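Local coordinates for amino Transferase (Eubacterium rectale, PDB 3ELE), which is probably a pyridoxal-5'-phosphate-dependent aminotransferase of class I and II, moving amino groups between amino acids and keto acids, at residues T62-D65 and S66-H70. Numbering follows the deposited sequence.
Sequences TDYD and SVALH
Both Asp65 (chi1 176°) and Tyr64 (chi1 -156°) turn CG away from their own backbone N: Asp65 carries its carboxylate forward to the first turn of helix 66-70, where OD2 meets Ala68 N, and Tyr64 lays its ring beside Ala68 and Leu69. Asp65 OD2 accepts from Ala68 N at 3.0 Å, the donor coming in on the anti side and 27° out of the carboxylate plane. The same oxygen lies 3.3 Å from Ala68 CB. This is an N-cap: the chain leaves helix 51-63 at Tyr64, and Asp65 opens the next helix, its negative charge probably well placed against the positive end of the helix dipole. The main chain of Asp65 starts the helical bonding, Leu69 N donating to Asp65 O at 2.7 Å. The Tyr64 ring meets Ala68 CB edge-on, CE1 to CB 3.7 Å, while its CD1 sits 3.7 Å from Leu69 CB. Lys294 of helix 290-296 touches both Tyr64 and Leu69. Replacing Tyr64 by an alanine would probably leave Ala68 CB and Leu69 CB without their aromatic neighbour and open a gap beside Lys294. His70 hydrogen-bonds through ND1 to Glu255 and through NE2 to Asn54, both of the second subunit.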
loop_
_atom_site.group_PDB
_atom_site.type_symbol
_atom_site.label_atom_id
_atom_site.label_comp_id
_atom_site.label_asym_id
_atom_site.label_seq_id
_atom_site.Cartn_x
_atom_site.Cartn_y
_atom_site.Cartn_z
ATOM N N THR A 62 16.063 12.582 -15.020
ATOM C CA THR A 62 16.891 13.608 -15.681
ATOM C C THR A 62 16.103 14.773 -16.308
ATOM O O THR A 62 16.546 15.918 -16.200
ATOM C CB THR A 62 17.790 12.965 -16.776
ATOM O OG1 THR A 62 18.510 11.871 -16.209
ATOM C CG2 THR A 62 18.796 13.966 -17.344
ATOM N N ASP A 63 14.948 14.486 -16.934
ATOM C CA ASP A 63 14.174 15.485 -17.717
ATOM C C ASP A 63 12.771 15.882 -17.254
ATOM O O ASP A 63 12.281 16.931 -17.661
ATOM C CB ASP A 63 14.049 14.978 -19.162
ATOM C CG ASP A 63 15.401 14.706 -19.822
ATOM O OD1 ASP A 63 16.409 15.379 -19.499
ATOM O OD2 ASP A 63 15.444 13.812 -20.687
ATOM N N TYR A 64 12.116 15.070 -16.436
ATOM C CA TYR A 64 10.754 15.383 -15.972
ATOM C C TYR A 64 10.894 16.334 -14.773
ATOM O O TYR A 64 11.765 16.110 -13.928
ATOM C CB TYR A 64 10.023 14.090 -15.573
ATOM C CG TYR A 64 8.508 14.141 -15.619
ATOM C CD1 TYR A 64 7.774 14.730 -14.589
ATOM C CD2 TYR A 64 7.803 13.564 -16.682
ATOM C CE1 TYR A 64 6.366 14.764 -14.620
ATOM C CE2 TYR A 64 6.399 13.580 -16.729
ATOM C CZ TYR A 64 5.685 14.185 -15.697
ATOM O OH TYR A 64 4.303 14.197 -15.746
ATOM N N ASP A 65 10.099 17.410 -14.734
ATOM C CA ASP A 65 10.055 18.358 -13.589
ATOM C C ASP A 65 9.991 17.550 -12.267
ATOM O O ASP A 65 9.056 16.762 -12.083
ATOM C CB ASP A 65 8.811 19.253 -13.708
ATOM C CG ASP A 65 8.627 20.190 -12.525
ATOM O OD1 ASP A 65 9.340 21.200 -12.460
ATOM O OD2 ASP A 65 7.731 19.933 -11.681
ATOM N N SER A 66 10.993 17.727 -11.395
ATOM C CA SER A 66 11.106 16.966 -10.132
ATOM C C SER A 66 9.884 17.044 -9.211
ATOM O O SER A 66 9.490 16.021 -8.652
ATOM C CB SER A 66 12.360 17.374 -9.348
ATOM O OG SER A 66 12.494 16.609 -8.161
ATOM N N VAL A 67 9.298 18.233 -9.045
ATOM C CA VAL A 67 8.084 18.382 -8.198
ATOM C C VAL A 67 6.916 17.536 -8.760
ATOM O O VAL A 67 6.237 16.801 -8.011
ATOM C CB VAL A 67 7.622 19.857 -8.053
ATOM C CG1 VAL A 67 6.256 19.933 -7.354
ATOM C CG2 VAL A 67 8.650 20.676 -7.303
ATOM N N ALA A 68 6.720 17.654 -10.076
ATOM C CA ALA A 68 5.686 16.929 -10.812
ATOM C C ALA A 68 5.961 15.416 -10.849
ATOM O O ALA A 68 5.046 14.628 -10.626
ATOM C CB ALA A 68 5.560 17.499 -12.230
ATOM N N LEU A 69 7.210 15.026 -11.127
ATOM C CA LEU A 69 7.632 13.606 -11.131
ATOM C C LEU A 69 7.326 12.905 -9.800
ATOM O O LEU A 69 6.658 11.866 -9.768
ATOM C CB LEU A 69 9.142 13.484 -11.413
ATOM C CG LEU A 69 9.791 12.092 -11.488
ATOM C CD1 LEU A 69 9.081 11.171 -12.479
ATOM C CD2 LEU A 69 11.274 12.226 -11.830
ATOM N N HIS A 70 7.755 13.525 -8.701
ATOM C CA HIS A 70 7.622 12.919 -7.362
ATOM C C HIS A 70 6.346 13.222 -6.582
ATOM O O HIS A 70 6.187 12.698 -5.486
ATOM C CB HIS A 70 8.855 13.272 -6.520
ATOM C CG HIS A 70 10.138 12.828 -7.145
ATOM N ND1 HIS A 70 10.422 11.504 -7.374
ATOM C CD2 HIS A 70 11.210 13.526 -7.585
ATOM C CE1 HIS A 70 11.614 11.402 -7.931
ATOM N NE2 HIS A 70 12.115 12.615 -8.065
#